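PDB 5Y2A: insect group II chitinase from Ostrinia furnacalis, which probably hydrolyses the beta-1,4 glycosidic bonds of chitin as a family 18 glycoside hydrolase (EC 3.2.1.14), this being its second catalytic domain. Local coordinates for residues I49-H52 with L56-E59; G273-A278 with S283-C288. All blocks are in the same frame, centred on the assembly; numbering follows the deposited sequence.

How the interactions relate
The chain reaches interaction 1 early, just after the second barrel strand (34-42). Segment 49-52 runs back antiparallel to that strand, and the contact closes the tight turn into helix 54-59. Interaction 2 comes much later, among the residues inserted between barrel strands 241-254 and 339-343, where a loop after strand 266-269 is tied to the start of helix 284-292. The two contacts follow in series and neither nests nor crosses; the nearest atoms of interactions 1 and 2 lie about 11 Å apart. Across the two-subunit assembly, Arg277 makes a salt bridge to Asp53 of the second subunit, in the short link that interaction 1 spans.

Interaction 1: I49-H52 with L56-E59; sequences IKSH and LDVE
Ser51 and Asp57 join side chain to side chain where a strand pairing antiparallel with barrel strand 34-42 of the TIM barrel turns into the short helix 54-59. The Asp57 side chain can be followed outward. Asp57 CB lies 3.4 Å from Ser51 OG, alongside the hydroxyl. CG stands anti to the carbonyl carbon (chi1 -60°), which carries the carboxylate off the helix toward the strand. Asp57 OD2 then takes the cross-segment bond, from Ser51 OG at 2.7 Å; the hydroxyl comes in on the anti side, 20° out of the carboxylate plane. The serine reaches it with OG anti to its own backbone N (chi1 167°). Its hydroxyl also accepts from the backbone N of Asp53, so one oxygen links the turn and the helix. Asp53 in turn uses OD1 to take the N-H of Leu56.

The other oxygen of Asp57, OD1, faces different partners: Tyr37 OH and Asn11 ND2 both bond to it, which binds the carboxylate to the barrel strand 34-42 and to residues just after strand 4-10. With donors at both oxygens, this buried group is probably held as the anion and hindered from rotating. Tyr63 of the following helix packs on both Ser51 and Asp57. His52 is joined by its main chain: His52 N is 3.9 Å from Asp57 OD2, too long for a direct bond, and a water fills the interval, accepting from His52 N at 2.9 Å and donating to Asp57 OD2.

Interaction 2: G273-A278 with S283-C288; sequences GDETRA and SFYEIC
Glu286 OE2 is gripped by two successive backbone N-H groups of the facing loop. Glu275 N meets Glu286 OE2 at 2.9 Å, nearly in line with the C-O bond but with a bent N-H geometry of 138°. Thr276 N approaches Glu286 OE2 from the syn side at 2.8 Å and is straighter, 162°, though tilted out of the carboxylate plane. Glu286 OE1 takes the hydroxyl: Thr276 OG1 donates to its syn lone pair over a short 2.5 Å. On the anti side, Ser283 N adds a second bond to Glu286 OE1, 2.9 Å long. Ser283 returns the grip, its OG accepting from Glu286 N at 3.0 Å, so the pair forms a capping box at the start of helix 284-292, in the insertion that follows the seventh barrel strand. The Glu286 chain, extended beyond CG (chi2 171°), brings its carboxylate to the loop, while OE1 completes the box by accepting from Ser283 N.

Tyr285 lies along the Glu275 side. Ser283 OG sits over the centre of one face of its ring, while Glu275 CB lies in the ring plane at the edge, 3.3 Å from Tyr285 OH. Glu275, bent at its second torsion, and Glu286 slide past each other in opposite directions. Like-charged Glu275 OE1 and Glu286 OE2 approach to 3.6 Å, probably offset by the donors on OE2; Glu275 OE2 has a weak bond to Tyr354 OH.

Interaction 1: I49-H52 with L56-E59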
# COMPACT_ATOMS: atom_id res chain seq x y z
N ILE A 49 3.03 9.15 -22.46
CA ILE A 49 3.34 9.75 -21.17
C ILE A 49 2.21 10.68 -20.73
O ILE A 49 1.67 11.45 -21.53
CB ILE A 49 4.66 10.53 -21.24
CG1 ILE A 49 5.83 9.58 -21.49
CG2 ILE A 49 4.87 11.37 -19.99
CD1 ILE A 49 7.13 10.30 -21.84
N LYS A 50 1.86 10.61 -19.45
CA LYS A 50 0.96 11.59 -18.85
C LYS A 50 1.41 11.85 -17.42
O LYS A 50 2.07 11.02 -16.79
CB LYS A 50 -0.50 11.14 -18.88
CG LYS A 50 -0.87 10.09 -17.84
CD LYS A 50 -2.38 9.89 -17.76
CE LYS A 50 -2.72 8.66 -16.93
NZ LYS A 50 -4.16 8.28 -17.02
N SER A 51 1.05 13.03 -16.92
CA SER A 51 1.32 13.36 -15.53
C SER A 51 0.51 12.46 -14.62
O SER A 51 -0.66 12.17 -14.89
CB SER A 51 0.99 14.83 -15.26
OG SER A 51 0.95 15.09 -13.87
N HIS A 52 1.13 12.01 -13.53
CA HIS A 52 0.44 11.21 -12.54
C HIS A 52 -0.25 12.08 -11.50
O HIS A 52 -1.08 11.58 -10.73
CB HIS A 52 1.42 10.25 -11.85
CG HIS A 52 0.79 9.34 -10.85
ND1 HIS A 52 0.89 9.54 -9.49
CD2 HIS A 52 0.04 8.22 -11.01
CE1 HIS A 52 0.23 8.59 -8.85
NE2 HIS A 52 -0.30 7.77 -9.75
N LEU A 56 -0.28 18.80 -8.71
CA LEU A 56 1.07 19.20 -8.32
C LEU A 56 1.96 19.51 -9.52
O LEU A 56 2.60 20.57 -9.57
CB LEU A 56 1.75 18.11 -7.48
CG LEU A 56 1.70 18.13 -5.96
CD1 LEU A 56 2.77 17.20 -5.44
CD2 LEU A 56 1.86 19.53 -5.39
N ASP A 57 2.04 18.57 -10.47
CA ASP A 57 3.04 18.66 -11.53
C ASP A 57 2.79 19.86 -12.43
O ASP A 57 3.74 20.51 -12.89
CB ASP A 57 3.04 17.38 -12.37
CG ASP A 57 3.35 16.14 -11.57
OD1 ASP A 57 3.96 16.25 -10.48
OD2 ASP A 57 3.00 15.04 -12.05
N VAL A 58 1.52 20.15 -12.72
CA VAL A 58 1.14 21.11 -13.75
C VAL A 58 0.48 22.33 -13.13
O VAL A 58 0.98 23.45 -13.26
CB VAL A 58 0.23 20.45 -14.80
CG1 VAL A 58 -0.26 21.48 -15.81
CG2 VAL A 58 0.97 19.33 -15.51
N GLU A 59 -0.64 22.14 -12.43
CA GLU A 59 -1.37 23.26 -11.84
C GLU A 59 -0.47 24.07 -10.90
O GLU A 59 -0.43 25.30 -10.97
CB GLU A 59 -2.60 22.75 -11.08
CG GLU A 59 -3.73 22.26 -11.96
CD GLU A 59 -4.00 23.19 -13.12
OE1 GLU A 59 -4.31 24.38 -12.87
OE2 GLU A 59 -3.92 22.74 -14.28
O HOH W 1 3.87 12.94 -13.13

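Interaction 2: G273-A278 with S283-C288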
# COMPACT_ATOMS: atom_id res chain seq x y z
N GLY A 273 6.64 4.52 9.90
CA GLY A 273 7.18 5.76 10.42
C GLY A 273 6.16 6.89 10.39
O GLY A 273 5.19 6.87 9.62
N ASP A 274 6.40 7.90 11.23
CA ASP A 274 5.46 9.03 11.34
C ASP A 274 5.36 9.79 10.03
O ASP A 274 4.29 10.30 9.68
CB ASP A 274 5.90 10.00 12.44
CG ASP A 274 5.84 9.40 13.83
OD1 ASP A 274 5.27 8.30 13.99
OD2 ASP A 274 6.34 10.06 14.76
N GLU A 275 6.46 9.90 9.30
CA GLU A 275 6.45 10.70 8.09
C GLU A 275 6.19 9.87 6.84
O GLU A 275 5.42 10.30 5.97
CB GLU A 275 7.79 11.44 7.95
CG GLU A 275 7.92 12.65 8.86
CD GLU A 275 8.33 12.29 10.27
OE1 GLU A 275 9.12 11.34 10.45
OE2 GLU A 275 7.86 12.97 11.21
N THR A 276 6.80 8.69 6.72
CA THR A 276 6.63 7.92 5.50
C THR A 276 5.38 7.04 5.50
O THR A 276 4.88 6.71 4.42
CB THR A 276 7.88 7.08 5.21
OG1 THR A 276 8.22 6.26 6.35
CG2 THR A 276 9.06 8.00 4.87
N ARG A 277 4.86 6.68 6.68
CA ARG A 277 3.54 6.06 6.81
C ARG A 277 3.38 4.84 5.90
O ARG A 277 2.36 4.67 5.23
CB ARG A 277 2.45 7.09 6.51
CG ARG A 277 2.55 8.35 7.35
CD ARG A 277 1.78 9.49 6.69
NE ARG A 277 2.58 9.90 5.54
CZ ARG A 277 2.13 10.55 4.47
NH1 ARG A 277 0.86 10.91 4.37
NH2 ARG A 277 2.98 10.83 3.49
N ALA A 278 4.38 3.97 5.90
CA ALA A 278 4.30 2.76 5.08
C ALA A 278 5.00 1.64 5.82
O ALA A 278 6.23 1.64 5.92
CB ALA A 278 4.93 3.00 3.71
N SER A 283 12.42 5.99 6.30
CA SER A 283 13.43 6.88 5.75
C SER A 283 14.67 6.86 6.62
O SER A 283 14.63 6.47 7.79
CB SER A 283 12.89 8.31 5.65
OG SER A 283 12.75 8.88 6.95
N PHE A 284 15.79 7.31 6.05
CA PHE A 284 17.01 7.40 6.84
C PHE A 284 16.81 8.29 8.05
O PHE A 284 17.29 7.98 9.15
CB PHE A 284 18.18 7.91 5.99
CG PHE A 284 19.49 7.96 6.75
CD1 PHE A 284 20.04 6.80 7.28
CD2 PHE A 284 20.15 9.16 6.94
CE1 PHE A 284 21.23 6.84 7.99
CE2 PHE A 284 21.35 9.21 7.65
CZ PHE A 284 21.89 8.04 8.17
N TYR A 285 16.08 9.41 7.89
CA TYR A 285 15.90 10.30 9.03
C TYR A 285 14.98 9.69 10.09
O TYR A 285 15.18 9.94 11.29
CB TYR A 285 15.39 11.68 8.58
CG TYR A 285 14.05 11.74 7.88
CD1 TYR A 285 12.86 11.75 8.61
CD2 TYR A 285 13.97 11.84 6.50
CE1 TYR A 285 11.62 11.83 7.97
CE2 TYR A 285 12.73 11.92 5.85
CZ TYR A 285 11.57 11.92 6.59
OH TYR A 285 10.34 12.00 5.96
N GLU A 286 14.00 8.88 9.68
CA GLU A 286 13.20 8.16 10.68
C GLU A 286 14.06 7.14 11.43
O GLU A 286 13.84 6.89 12.62
CB GLU A 286 12.02 7.47 9.99
CG GLU A 286 10.94 8.45 9.52
CD GLU A 286 9.87 7.80 8.65
OE1 GLU A 286 10.19 6.91 7.83
OE2 GLU A 286 8.69 8.19 8.79
N ILE A 287 15.03 6.55 10.76
CA ILE A 287 15.95 5.63 11.44
C ILE A 287 16.83 6.40 12.41
O ILE A 287 17.12 5.92 13.52
CB ILE A 287 16.77 4.86 10.40
CG1 ILE A 287 15.86 3.96 9.56
CG2 ILE A 287 17.87 4.04 11.06
CD1 ILE A 287 16.53 3.42 8.33
N CYS A 288 17.28 7.60 12.02
CA CYS A 288 18.07 8.43 12.92
C CYS A 288 17.31 8.75 14.19
O CYS A 288 17.84 8.65 15.30
CB CYS A 288 18.48 9.72 12.21
SG CYS A 288 19.88 9.53 11.10